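AvrRxo1-ORF1 (Xanthomonas oryzae pv. oryzicola, PDB 4Z8T) is a type III effector with a zeta-toxin-like polynucleotide kinase domain that probably phosphorylates a nucleotide-type substrate, and forms a complex with its partner AvrRxo1-ORF2. Local coordinates at residues E41-Q46 against D105-S110; G140-K145 against I170-E175; L160-E165 against F217-S222; P188-L193 against I294-N299. All blocks are in the same frame, centred on the assembly; numbering follows the deposited sequence.

Interaction 1: E41-Q46 against D105-S110; sequences EKLLDQ and DVFKSS
Leu43 meets both Phe107 and Ser110. Its CB lies 3.9 Å from Phe107 CD1, while its methyl end reaches the next turn, Leu43 CD2 standing 3.6 Å from Ser110 CB. The backbone of the same residue faces the ring edge-on: Leu43 O lies near the ring plane, 3.7 Å from Phe107 CE1. Leu44 crosses the phenylalanine at about a right angle and brings its CD2 to 4.2 Å from Phe107 CZ. Phe107 sets CG beside its backbone N (chi1 -65°), and from there the ring reaches across to helix 34-60, with Val106 CG2 over one of its faces. The contact is thus an apolar seam between helix 34-60 and the chain entering helix 108-113. Helix 123-141 adds to it, Leu133 touching Phe107 while Arg136 and Phe137 touch Leu44. Lys108, whose CB points away from helix 34-60, forms a salt bridge from NZ to Asp105 OD1 at 2.7 Å, linking the two residues across the entry to helix 108-113. Lys108 NZ is also hydrogen-bonded to His127 ND1 and Ser130 OG, and Asp105 OD2 to Ser98 OG of the AvrRxo1-ORF2 chain.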
loop_
_atom_site.group_PDB
_atom_site.type_symbol
_atom_site.label_atom_id
_atom_site.label_comp_id
_atom_site.label_asym_id
_atom_site.label_seq_id
_atom_site.Cartn_x
_atom_site.Cartn_y
_atom_site.Cartn_z
ATOM N N GLU A 41 -7.602 -14.933 45.755
ATOM C CA GLU A 41 -6.490 -14.750 46.674
ATOM C C GLU A 41 -5.347 -15.694 46.331
ATOM O O GLU A 41 -4.172 -15.318 46.377
ATOM C CB GLU A 41 -6.962 -14.942 48.126
ATOM C CG GLU A 41 -7.947 -13.869 48.574
ATOM C CD GLU A 41 -8.784 -14.268 49.788
ATOM O OE1 GLU A 41 -8.593 -15.378 50.335
ATOM O OE2 GLU A 41 -9.648 -13.460 50.192
ATOM N N LYS A 42 -5.696 -16.922 45.969
ATOM C CA LYS A 42 -4.703 -17.918 45.616
ATOM C C LYS A 42 -3.955 -17.504 44.352
ATOM O O LYS A 42 -2.730 -17.567 44.305
ATOM C CB LYS A 42 -5.352 -19.279 45.389
ATOM C CG LYS A 42 -4.330 -20.364 45.109
ATOM C CD LYS A 42 -4.961 -21.704 44.761
ATOM C CE LYS A 42 -5.470 -21.728 43.330
ATOM N NZ LYS A 42 -5.735 -23.126 42.862
ATOM N N LEU A 43 -4.693 -17.088 43.334
ATOM C CA LEU A 43 -4.054 -16.712 42.077
ATOM C C LEU A 43 -3.181 -15.468 42.226
ATOM O O LEU A 43 -2.110 -15.387 41.608
ATOM C CB LEU A 43 -5.092 -16.522 40.974
ATOM C CG LEU A 43 -5.911 -17.783 40.681
ATOM C CD1 LEU A 43 -6.860 -17.519 39.530
ATOM C CD2 LEU A 43 -5.018 -18.950 40.358
ATOM N N LEU A 44 -3.624 -14.512 43.040
ATOM C CA LEU A 44 -2.837 -13.294 43.250
ATOM C C LEU A 44 -1.581 -13.605 44.044
ATOM O O LEU A 44 -0.522 -13.031 43.783
ATOM C CB LEU A 44 -3.660 -12.208 43.947
ATOM C CG LEU A 44 -4.729 -11.555 43.074
ATOM C CD1 LEU A 44 -5.653 -10.660 43.875
ATOM C CD2 LEU A 44 -4.074 -10.759 41.942
ATOM N N ASP A 45 -1.687 -14.522 45.004
ATOM C CA ASP A 45 -0.508 -14.928 45.765
ATOM C C ASP A 45 0.529 -15.563 44.852
ATOM O O ASP A 45 1.730 -15.291 44.972
ATOM C CB ASP A 45 -0.879 -15.913 46.880
ATOM C CG ASP A 45 -1.592 -15.247 48.039
ATOM O OD1 ASP A 45 -1.500 -14.011 48.179
ATOM O OD2 ASP A 45 -2.240 -15.969 48.825
ATOM N N GLN A 46 0.063 -16.407 43.936
ATOM C CA GLN A 46 0.966 -17.085 43.016
ATOM C C GLN A 46 1.667 -16.078 42.102
ATOM O O GLN A 46 2.886 -16.125 41.922
ATOM C CB GLN A 46 0.201 -18.106 42.173
ATOM C CG GLN A 46 -0.295 -19.310 42.969
ATOM C CD GLN A 46 -1.113 -20.279 42.125
ATOM O OE1 GLN A 46 -1.340 -20.054 40.930
ATOM N NE2 GLN A 46 -1.555 -21.369 42.743
ATOM N N ASP A 105 -4.312 -12.112 30.621
ATOM C CA ASP A 105 -4.334 -13.462 30.082
ATOM C C ASP A 105 -3.674 -14.537 30.952
ATOM O O ASP A 105 -3.996 -15.717 30.809
ATOM C CB ASP A 105 -3.724 -13.468 28.680
ATOM C CG ASP A 105 -4.511 -12.621 27.709
ATOM O OD1 ASP A 105 -5.739 -12.492 27.892
ATOM O OD2 ASP A 105 -3.898 -12.073 26.770
ATOM N N VAL A 106 -2.763 -14.147 31.846
ATOM C CA VAL A 106 -2.087 -15.131 32.696
ATOM C C VAL A 106 -3.030 -15.786 33.705
ATOM O O VAL A 106 -2.705 -16.842 34.248
ATOM C CB VAL A 106 -0.872 -14.555 33.480
ATOM C CG1 VAL A 106 0.159 -13.933 32.533
ATOM C CG2 VAL A 106 -1.331 -13.565 34.544
ATOM N N PHE A 107 -4.178 -15.158 33.960
ATOM C CA PHE A 107 -5.132 -15.700 34.943
ATOM C C PHE A 107 -6.213 -16.541 34.295
ATOM O O PHE A 107 -6.982 -17.212 34.998
ATOM C CB PHE A 107 -5.808 -14.582 35.740
ATOM C CG PHE A 107 -4.858 -13.796 36.607
ATOM C CD1 PHE A 107 -4.328 -14.363 37.756
ATOM C CD2 PHE A 107 -4.499 -12.493 36.275
ATOM C CE1 PHE A 107 -3.453 -13.661 38.565
ATOM C CE2 PHE A 107 -3.620 -11.779 37.079
ATOM C CZ PHE A 107 -3.100 -12.363 38.232
ATOM N N LYS A 108 -6.292 -16.492 32.969
ATOM C CA LYS A 108 -7.445 -17.040 32.257
ATOM C C LYS A 108 -7.590 -18.546 32.351
ATOM O O LYS A 108 -8.697 -19.040 32.548
ATOM C CB LYS A 108 -7.447 -16.608 30.786
ATOM C CG LYS A 108 -7.932 -15.183 30.590
ATOM C CD LYS A 108 -8.133 -14.878 29.109
ATOM C CE LYS A 108 -8.853 -13.564 28.920
ATOM N NZ LYS A 108 -8.001 -12.451 29.409
ATOM N N SER A 109 -6.489 -19.276 32.222
ATOM C CA SER A 109 -6.556 -20.726 32.285
ATOM C C SER A 109 -7.060 -21.175 33.659
ATOM O O SER A 109 -7.956 -22.021 33.754
ATOM C CB SER A 109 -5.187 -21.342 32.001
ATOM O OG SER A 109 -5.249 -22.754 32.092
ATOM N N SER A 110 -6.502 -20.588 34.715
ATOM C CA SER A 110 -6.904 -20.947 36.070
ATOM C C SER A 110 -8.367 -20.609 36.315
ATOM O O SER A 110 -9.097 -21.391 36.930
ATOM C CB SER A 110 -6.020 -20.263 37.115
ATOM O OG SER A 110 -4.722 -20.834 37.138
#

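Interaction 2: G140-K145 against I170-E175; sequences GLRSQK and IQLAKE
The backbones of Arg142 and Leu172 approach to 7.5 Å between CA atoms, where a type I beta turn from Leu141 to Gln144 lies at the end of helix 123-141, beside helix 163-176. Arg142 spans the gap with a chain extended from CG to NE; its CG lies opposite the backbone N (chi1 -170°), which carries the guanidinium group out over the helix. One face of that group rests on Leu172, whose CG sits 3.5 Å above the plane toward the rim. The charge is met at the edge instead. Glu175, one turn further along the helix, stretches its own side chain forward and places OE1 near the guanidinium plane, where it accepts a hydrogen bond from NH1 in a salt bridge. The modelled length, 2.4 Å from Arg142 NH1 to Glu175 OE1, is very short and doubtful in detail. The carboxylate engages this one nitrogen, and the two flat groups are turned 62° against each other. Helix 163-176 is the helix of the beta-alpha-beta crossover from strand 154-157 to strand 179-185, and the arginine ties the end of helix 123-141 to that helix. The loop keeps its shape by bonds of its own: Gln144 N to Leu141 O at 3.1 Å closes the turn, and Lys145 NZ folds back onto Ser143 O at 2.8 Å. Arg178 also donates to the carbonyls of Leu141 and Arg142.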
loop_
_atom_site.group_PDB
_atom_site.type_symbol
_atom_site.label_atom_id
_atom_site.label_comp_id
_atom_site.label_asym_id
_atom_site.label_seq_id
_atom_site.Cartn_x
_atom_site.Cartn_y
_atom_site.Cartn_z
ATOM N N GLY A 140 -0.828 -3.777 43.462
ATOM C CA GLY A 140 0.047 -4.209 44.531
ATOM C C GLY A 140 1.512 -4.131 44.144
ATOM O O GLY A 140 2.378 -4.012 45.010
ATOM N N LEU A 141 1.790 -4.203 42.845
ATOM C CA LEU A 141 3.166 -4.124 42.366
ATOM C C LEU A 141 3.694 -2.703 42.375
ATOM O O LEU A 141 4.911 -2.494 42.405
ATOM C CB LEU A 141 3.283 -4.682 40.943
ATOM C CG LEU A 141 3.206 -6.203 40.823
ATOM C CD1 LEU A 141 3.229 -6.637 39.358
ATOM C CD2 LEU A 141 4.354 -6.818 41.581
ATOM N N ARG A 142 2.801 -1.737 42.297
ATOM C CA ARG A 142 3.174 -0.335 42.174
ATOM C C ARG A 142 4.281 0.074 43.136
ATOM O O ARG A 142 5.280 0.597 42.732
ATOM C CB ARG A 142 1.943 0.565 42.319
ATOM C CG ARG A 142 2.100 2.035 41.982
ATOM C CD ARG A 142 0.734 2.801 41.802
ATOM N NE ARG A 142 0.878 4.131 41.192
ATOM C CZ ARG A 142 0.469 4.430 39.961
ATOM N NH1 ARG A 142 0.655 5.636 39.464
ATOM N NH2 ARG A 142 -0.135 3.528 39.210
ATOM N N SER A 143 4.078 -0.204 44.407
ATOM C CA SER A 143 5.072 0.164 45.415
ATOM C C SER A 143 5.764 -1.039 46.045
ATOM O O SER A 143 6.396 -0.922 47.099
ATOM C CB SER A 143 4.437 1.051 46.491
ATOM O OG SER A 143 3.251 0.459 46.995
ATOM N N GLN A 144 5.661 -2.192 45.383
ATOM C CA GLN A 144 6.333 -3.406 45.835
ATOM C C GLN A 144 7.856 -3.241 45.908
ATOM O O GLN A 144 8.490 -2.740 44.965
ATOM C CB GLN A 144 5.990 -4.570 44.898
ATOM C CG GLN A 144 6.624 -5.883 45.298
ATOM C CD GLN A 144 6.085 -6.400 46.613
ATOM O OE1 GLN A 144 4.870 -6.479 46.805
ATOM N NE2 GLN A 144 6.983 -6.737 47.532
ATOM N N LYS A 145 8.440 -3.662 47.030
ATOM C CA LYS A 145 9.885 -3.596 47.219
ATOM C C LYS A 145 10.509 -4.982 47.215
ATOM O O LYS A 145 9.848 -5.984 47.504
ATOM C CB LYS A 145 10.224 -2.934 48.559
ATOM C CG LYS A 145 9.540 -1.605 48.809
ATOM C CD LYS A 145 9.999 -0.532 47.839
ATOM C CE LYS A 145 9.502 0.857 48.266
ATOM N NZ LYS A 145 8.014 0.956 48.302
ATOM N N ILE A 170 3.802 5.486 31.665
ATOM C CA ILE A 170 4.872 6.462 31.854
ATOM C C ILE A 170 4.668 7.154 33.202
ATOM O O ILE A 170 5.608 7.317 33.978
ATOM C CB ILE A 170 4.925 7.497 30.704
ATOM C CG1 ILE A 170 5.509 6.852 29.440
ATOM C CG2 ILE A 170 5.760 8.703 31.100
ATOM C CD1 ILE A 170 5.447 7.735 28.188
ATOM N N GLN A 171 3.430 7.544 33.480
ATOM C CA GLN A 171 3.115 8.172 34.762
ATOM C C GLN A 171 3.406 7.226 35.924
ATOM O O GLN A 171 3.994 7.632 36.921
ATOM C CB GLN A 171 1.662 8.625 34.791
ATOM C CG GLN A 171 1.306 9.439 36.021
ATOM C CD GLN A 171 -0.094 10.007 35.935
ATOM O OE1 GLN A 171 -1.003 9.367 35.395
ATOM N NE2 GLN A 171 -0.277 11.216 36.457
ATOM N N LEU A 172 3.022 5.958 35.792
ATOM C CA LEU A 172 3.317 4.984 36.834
ATOM C C LEU A 172 4.818 4.877 37.066
ATOM O O LEU A 172 5.271 4.855 38.205
ATOM C CB LEU A 172 2.743 3.610 36.466
ATOM C CG LEU A 172 2.765 2.541 37.561
ATOM C CD1 LEU A 172 1.526 1.656 37.448
ATOM C CD2 LEU A 172 4.012 1.692 37.488
ATOM N N ALA A 173 5.592 4.811 35.984
ATOM C CA ALA A 173 7.035 4.721 36.114
ATOM C C ALA A 173 7.612 5.960 36.808
ATOM O O ALA A 173 8.407 5.849 37.747
ATOM C CB ALA A 173 7.673 4.518 34.760
ATOM N N LYS A 174 7.194 7.133 36.354
ATOM C CA LYS A 174 7.660 8.386 36.942
ATOM C C LYS A 174 7.350 8.466 38.434
ATOM O O LYS A 174 8.204 8.861 39.235
ATOM C CB LYS A 174 7.034 9.578 36.215
ATOM C CG LYS A 174 7.552 9.791 34.787
ATOM C CD LYS A 174 9.014 10.215 34.777
ATOM C CE LYS A 174 9.476 10.607 33.384
ATOM N NZ LYS A 174 10.931 10.982 33.396
ATOM N N GLU A 175 6.136 8.079 38.808
ATOM C CA GLU A 175 5.712 8.171 40.204
ATOM C C GLU A 175 6.407 7.178 41.124
ATOM O O GLU A 175 6.491 7.397 42.331
ATOM C CB GLU A 175 4.194 8.008 40.316
ATOM C CG GLU A 175 3.409 9.173 39.729
ATOM C CD GLU A 175 1.907 8.944 39.771
ATOM O OE1 GLU A 175 1.480 7.835 40.152
ATOM O OE2 GLU A 175 1.149 9.871 39.418
#

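Interaction 3: L160-E165 against F217-S222; sequences LSREYE and FVAVRS. With SO4 (sulfate ion), chain C; SO4 (sulfate ion), chain F.
Buried packing joins Ser161 and Arg162, just ahead of helix 163-176, to Ala219 and Val220 of helix 210-222. The two backbones nearly touch, with Ser161 CA 4.3 Å from Val220 CA. Ala219 CB touches both loop residues: it lies 3.4 Å from Ser161 OG and under one face of the Arg162 guanidinium, 3.6 Å from Arg162 CZ. Ser161 OG takes the position between backbone N and carbonyl carbon (chi1 60°), bonding O1 of a sulfate (chain C), probably from the crystallisation liquor, at 2.7 Å; Ser161 N donates to the same oxygen at 2.9 Å and 167°. In this P-loop kinase-like fold the loop leaves strand 154-157, outermost on the parallel side of the mixed sheet. Val220 touches residues of a probable Walker A loop, and Arg71, ending strand 66-71, bonds the carbonyls of Leu160, Ser161 and Val220. Arg162, at the N-cap, donates its backbone N to Glu165 OE1 at 3.1 Å, meeting the carboxylate on its anti side. Arg221 holds a second such sulfate (chain F) nearly in its guanidinium plane, Arg221 NH2 to O3 being 2.8 Å, and pairs with Asp186. Tyr164 OH bonds Asp56, and Tyr164 N Glu65, of the AvrRxo1-ORF2 chain.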
loop_
_atom_site.group_PDB
_atom_site.type_symbol
_atom_site.label_atom_id
_atom_site.label_comp_id
_atom_site.label_asym_id
_atom_site.label_seq_id
_atom_site.Cartn_x
_atom_site.Cartn_y
_atom_site.Cartn_z
ATOM N N LEU A 160 -0.707 -2.292 24.590
ATOM C CA LEU A 160 -0.244 -0.922 24.851
ATOM C C LEU A 160 -0.363 -0.046 23.612
ATOM O O LEU A 160 0.540 0.741 23.313
ATOM C CB LEU A 160 1.197 -0.909 25.380
ATOM C CG LEU A 160 1.448 -1.706 26.665
ATOM C CD1 LEU A 160 2.931 -1.805 26.967
ATOM C CD2 LEU A 160 0.691 -1.086 27.844
ATOM N N SER A 161 -1.475 -0.166 22.897
ATOM C CA SER A 161 -1.578 0.509 21.611
ATOM C C SER A 161 -1.756 2.019 21.778
ATOM O O SER A 161 -1.015 2.800 21.172
ATOM C CB SER A 161 -2.655 -0.121 20.714
ATOM O OG SER A 161 -3.955 -0.087 21.278
ATOM N N ARG A 162 -2.679 2.425 22.650
ATOM C CA ARG A 162 -3.166 3.805 22.617
ATOM C C ARG A 162 -2.467 4.799 23.531
ATOM O O ARG A 162 -1.827 4.421 24.515
ATOM C CB ARG A 162 -4.672 3.827 22.850
ATOM C CG ARG A 162 -5.394 2.915 21.885
ATOM C CD ARG A 162 -6.865 3.220 21.798
ATOM N NE ARG A 162 -7.543 2.153 21.077
ATOM C CZ ARG A 162 -7.738 2.145 19.765
ATOM N NH1 ARG A 162 -8.360 1.117 19.202
ATOM N NH2 ARG A 162 -7.318 3.159 19.022
ATOM N N GLU A 163 -2.592 6.079 23.184
ATOM C CA GLU A 163 -1.936 7.141 23.931
ATOM C C GLU A 163 -2.243 7.096 25.420
ATOM O O GLU A 163 -1.331 7.185 26.243
ATOM C CB GLU A 163 -2.296 8.521 23.362
ATOM C CG GLU A 163 -1.698 8.823 22.007
ATOM C CD GLU A 163 -1.904 10.266 21.603
ATOM O OE1 GLU A 163 -1.605 10.605 20.438
ATOM O OE2 GLU A 163 -2.362 11.060 22.453
ATOM N N TYR A 164 -3.513 6.928 25.780
ATOM C CA TYR A 164 -3.868 6.957 27.200
ATOM C C TYR A 164 -3.188 5.845 27.985
ATOM O O TYR A 164 -2.814 6.039 29.141
ATOM C CB TYR A 164 -5.387 6.956 27.432
ATOM C CG TYR A 164 -6.097 5.636 27.228
ATOM C CD1 TYR A 164 -6.611 5.290 25.989
ATOM C CD2 TYR A 164 -6.302 4.759 28.286
ATOM C CE1 TYR A 164 -7.276 4.100 25.803
ATOM C CE2 TYR A 164 -6.967 3.561 28.101
ATOM C CZ TYR A 164 -7.452 3.244 26.856
ATOM O OH TYR A 164 -8.120 2.057 26.649
ATOM N N GLU A 165 -2.997 4.696 27.348
ATOM C CA GLU A 165 -2.370 3.569 28.024
ATOM C C GLU A 165 -0.882 3.844 28.229
ATOM O O GLU A 165 -0.338 3.638 29.317
ATOM C CB GLU A 165 -2.573 2.286 27.208
ATOM C CG GLU A 165 -4.027 1.971 26.894
ATOM C CD GLU A 165 -4.200 0.707 26.062
ATOM O OE1 GLU A 165 -3.647 0.636 24.945
ATOM O OE2 GLU A 165 -4.909 -0.219 26.518
ATOM N N PHE A 217 -4.083 -4.025 15.345
ATOM C CA PHE A 217 -3.066 -3.687 14.361
ATOM C C PHE A 217 -3.149 -2.219 13.998
ATOM O O PHE A 217 -2.141 -1.510 13.978
ATOM C CB PHE A 217 -3.292 -4.549 13.122
ATOM C CG PHE A 217 -2.446 -4.181 11.937
ATOM C CD1 PHE A 217 -1.171 -4.694 11.796
ATOM C CD2 PHE A 217 -2.966 -3.392 10.910
ATOM C CE1 PHE A 217 -0.408 -4.380 10.689
ATOM C CE2 PHE A 217 -2.200 -3.083 9.799
ATOM C CZ PHE A 217 -0.918 -3.578 9.698
ATOM N N VAL A 218 -4.360 -1.765 13.700
ATOM C CA VAL A 218 -4.560 -0.369 13.359
ATOM C C VAL A 218 -4.109 0.550 14.494
ATOM O O VAL A 218 -3.364 1.512 14.272
ATOM C CB VAL A 218 -6.027 -0.091 13.001
ATOM C CG1 VAL A 218 -6.260 1.409 12.891
ATOM C CG2 VAL A 218 -6.383 -0.797 11.696
ATOM N N ALA A 219 -4.519 0.222 15.716
ATOM C CA ALA A 219 -4.189 1.039 16.879
ATOM C C ALA A 219 -2.689 1.066 17.154
ATOM O O ALA A 219 -2.119 2.126 17.421
ATOM C CB ALA A 219 -4.925 0.548 18.084
ATOM N N VAL A 220 -2.045 -0.096 17.100
ATOM C CA VAL A 220 -0.629 -0.147 17.440
ATOM C C VAL A 220 0.219 0.621 16.429
ATOM O O VAL A 220 1.169 1.307 16.800
ATOM C CB VAL A 220 -0.124 -1.608 17.647
ATOM C CG1 VAL A 220 0.135 -2.282 16.334
ATOM C CG2 VAL A 220 1.130 -1.617 18.524
ATOM N N ARG A 221 -0.148 0.550 15.156
ATOM C CA ARG A 221 0.597 1.272 14.152
ATOM C C ARG A 221 0.314 2.775 14.198
ATOM O O ARG A 221 1.237 3.576 14.120
ATOM C CB ARG A 221 0.324 0.692 12.760
ATOM C CG ARG A 221 1.007 -0.656 12.584
ATOM C CD ARG A 221 1.415 -0.833 11.180
ATOM N NE ARG A 221 2.171 -2.069 10.954
ATOM C CZ ARG A 221 2.368 -2.582 9.753
ATOM N NH1 ARG A 221 1.878 -1.961 8.683
ATOM N NH2 ARG A 221 3.046 -3.713 9.626
ATOM N N SER A 222 -0.955 3.142 14.331
ATOM C CA SER A 222 -1.338 4.560 14.277
ATOM C C SER A 222 -0.742 5.387 15.412
ATOM O O SER A 222 -0.497 6.593 15.255
ATOM C CB SER A 222 -2.864 4.716 14.277
ATOM O OG SER A 222 -3.415 4.174 13.087
HETATM S S SO4 C . -5.329 -2.013 23.730
HETATM O O1 SO4 C . -3.936 -1.628 23.539
HETATM O O2 SO4 C . -5.894 -2.549 22.496
HETATM O O3 SO4 C . -6.115 -0.846 24.141
HETATM O O4 SO4 C . -5.417 -3.026 24.779
HETATM S S SO4 F . 2.739 -4.685 6.138
HETATM O O1 SO4 F . 3.140 -5.470 4.972
HETATM O O2 SO4 F . 2.679 -3.268 5.808
HETATM O O3 SO4 F . 3.707 -4.881 7.210
HETATM O O4 SO4 F . 1.417 -5.123 6.592
#

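Interaction 4: P188-L193 against I294-N299; sequences PLENSL and IDRLEN
Glu190 reaches for Arg296 from the first turn of helix 189-198, which begins after Pro188 at the N-cap. Leu189 packs on Val213 and Phe217 of helix 210-222. Glu190 then points across to helix 291-298, its chain extended beyond CG. Arg296 meets it end-on with two nitrogens, NH1 on Glu190 OE1 at 2.8 Å and NH2 on OE2 at 2.9 Å. Both bonds are close to straight. Each oxygen is approached on its syn side, from somewhat out of the carboxylate plane, with the two flat groups turned 32° apart. A bend at chi3 (56°) swings the guanidinium group round to face the acid. Trp322 NE1 adds a weak hydrogen bond to Glu190 OE2. Leu297 adds a looser touch, its CD2 lying 4.0 Å from Glu190 OE1. Further along, Ser192 bonds the Thr74 carbonyl, and Leu193 packs against Trp322 and Leu326 of helix 322-331. Helix 291-298 itself lies close to the second subunit, whose Glu292 packs on Arg296. The two-pronged grip fixes the rotation of both charged groups, and pairing with Arg296 would probably favour the ionised form of Glu190 at this surface contact.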
loop_
_atom_site.group_PDB
_atom_site.type_symbol
_atom_site.label_atom_id
_atom_site.label_comp_id
_atom_site.label_asym_id
_atom_site.label_seq_id
_atom_site.Cartn_x
_atom_site.Cartn_y
_atom_site.Cartn_z
ATOM N N PRO A 188 3.266 -7.856 10.089
ATOM C CA PRO A 188 2.123 -7.611 9.208
ATOM C C PRO A 188 0.873 -8.262 9.779
ATOM O O PRO A 188 0.979 -9.273 10.484
ATOM C CB PRO A 188 2.530 -8.316 7.907
ATOM C CG PRO A 188 4.017 -8.325 7.928
ATOM C CD PRO A 188 4.425 -8.423 9.374
ATOM N N LEU A 189 -0.286 -7.686 9.484
ATOM C CA LEU A 189 -1.539 -8.193 10.025
ATOM C C LEU A 189 -1.733 -9.665 9.716
ATOM O O LEU A 189 -2.158 -10.423 10.577
ATOM C CB LEU A 189 -2.712 -7.381 9.491
ATOM C CG LEU A 189 -4.125 -7.830 9.872
ATOM C CD1 LEU A 189 -4.297 -7.960 11.375
ATOM C CD2 LEU A 189 -5.126 -6.816 9.324
ATOM N N GLU A 190 -1.431 -10.061 8.486
ATOM C CA GLU A 190 -1.582 -11.463 8.123
ATOM C C GLU A 190 -0.722 -12.381 8.989
ATOM O O GLU A 190 -1.112 -13.525 9.287
ATOM C CB GLU A 190 -1.260 -11.648 6.637
ATOM C CG GLU A 190 -2.030 -12.751 5.976
ATOM C CD GLU A 190 -2.005 -12.633 4.462
ATOM O OE1 GLU A 190 -0.973 -12.181 3.918
ATOM O OE2 GLU A 190 -3.026 -12.976 3.821
ATOM N N ASN A 191 0.447 -11.898 9.410
ATOM C CA ASN A 191 1.302 -12.714 10.266
ATOM C C ASN A 191 0.640 -12.938 11.611
ATOM O O ASN A 191 0.743 -14.008 12.191
ATOM C CB ASN A 191 2.682 -12.073 10.477
ATOM C CG ASN A 191 3.609 -12.292 9.303
ATOM O OD1 ASN A 191 3.154 -12.533 8.176
ATOM N ND2 ASN A 191 4.919 -12.226 9.556
ATOM N N SER A 192 -0.024 -11.909 12.123
ATOM C CA SER A 192 -0.744 -12.061 13.377
ATOM C C SER A 192 -1.913 -13.008 13.230
ATOM O O SER A 192 -2.194 -13.774 14.138
ATOM C CB SER A 192 -1.244 -10.710 13.906
ATOM O OG SER A 192 -0.156 -9.948 14.418
ATOM N N LEU A 193 -2.596 -12.957 12.085
ATOM C CA LEU A 193 -3.747 -13.827 11.873
ATOM C C LEU A 193 -3.306 -15.288 11.853
ATOM O O LEU A 193 -3.908 -16.139 12.522
ATOM C CB LEU A 193 -4.479 -13.458 10.572
ATOM C CG LEU A 193 -5.065 -12.035 10.507
ATOM C CD1 LEU A 193 -5.607 -11.722 9.095
ATOM C CD2 LEU A 193 -6.169 -11.825 11.528
ATOM N N ILE A 294 -2.003 -20.321 1.283
ATOM C CA ILE A 294 -1.119 -21.150 2.094
ATOM C C ILE A 294 0.258 -21.255 1.438
ATOM O O ILE A 294 1.273 -21.080 2.100
ATOM C CB ILE A 294 -1.727 -22.543 2.362
ATOM C CG1 ILE A 294 -3.062 -22.382 3.107
ATOM C CG2 ILE A 294 -0.777 -23.388 3.170
ATOM C CD1 ILE A 294 -3.853 -23.675 3.261
ATOM N N ASP A 295 0.287 -21.503 0.131
ATOM C CA ASP A 295 1.550 -21.518 -0.602
ATOM C C ASP A 295 2.257 -20.167 -0.545
ATOM O O ASP A 295 3.477 -20.116 -0.441
ATOM C CB ASP A 295 1.324 -21.900 -2.068
ATOM C CG ASP A 295 0.901 -23.342 -2.237
ATOM O OD1 ASP A 295 0.997 -24.117 -1.254
ATOM O OD2 ASP A 295 0.478 -23.698 -3.361
ATOM N N ARG A 296 1.491 -19.082 -0.631
ATOM C CA ARG A 296 2.072 -17.740 -0.594
ATOM C C ARG A 296 2.776 -17.485 0.734
ATOM O O ARG A 296 3.894 -16.974 0.753
ATOM C CB ARG A 296 1.013 -16.664 -0.837
ATOM C CG ARG A 296 1.547 -15.240 -0.675
ATOM C CD ARG A 296 0.560 -14.190 -1.147
ATOM N NE ARG A 296 -0.738 -14.281 -0.479
ATOM C CZ ARG A 296 -1.021 -13.725 0.697
ATOM N NH1 ARG A 296 -0.093 -13.047 1.359
ATOM N NH2 ARG A 296 -2.237 -13.853 1.218
ATOM N N LEU A 297 2.128 -17.855 1.839
ATOM C CA LEU A 297 2.742 -17.708 3.159
ATOM C C LEU A 297 3.902 -18.671 3.371
ATOM O O LEU A 297 4.921 -18.305 3.961
ATOM C CB LEU A 297 1.701 -17.869 4.267
ATOM C CG LEU A 297 0.646 -16.762 4.306
ATOM C CD1 LEU A 297 -0.360 -16.991 5.417
ATOM C CD2 LEU A 297 1.301 -15.409 4.476
ATOM N N GLU A 298 3.756 -19.901 2.891
ATOM C CA GLU A 298 4.827 -20.881 3.006
ATOM C C GLU A 298 6.078 -20.459 2.234
ATOM O O GLU A 298 7.189 -20.802 2.625
ATOM C CB GLU A 298 4.351 -22.254 2.524
ATOM C CG GLU A 298 3.318 -22.898 3.422
ATOM C CD GLU A 298 3.924 -23.541 4.650
ATOM O OE1 GLU A 298 4.681 -24.526 4.490
ATOM O OE2 GLU A 298 3.634 -23.076 5.775
ATOM N N ASN A 299 5.891 -19.718 1.141
ATOM C CA ASN A 299 7.006 -19.298 0.287
ATOM C C ASN A 299 8.004 -18.416 1.034
ATOM O O ASN A 299 9.181 -18.346 0.665
ATOM C CB ASN A 299 6.477 -18.557 -0.948
ATOM C CG ASN A 299 7.520 -18.412 -2.041
ATOM O OD1 ASN A 299 8.252 -19.359 -2.342
ATOM N ND2 ASN A 299 7.594 -17.228 -2.644
#

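From the N terminus, interaction 1 closes a loop that carries strand 66-71 and the probable Walker A loop, and it ends before the others open. Interaction 2 opens at the end of helix 123-141 and encloses strand 154-157. Interaction 3 starts inside it and crosses it, with nearest atoms about 5 Å apart. Interaction 4 opens within interaction 3 and crosses it in turn, bringing in helix 291-298. These last two touch, Phe217 CE1 lying 3.5 Å from Leu189 N. Interactions 1 and 4, centres about 33 Å apart, lie on opposite sides of the chain's centre, while interactions 2 and 3 both use helix 163-176, which with its preceding loop connects strands 154-157 and 179-185.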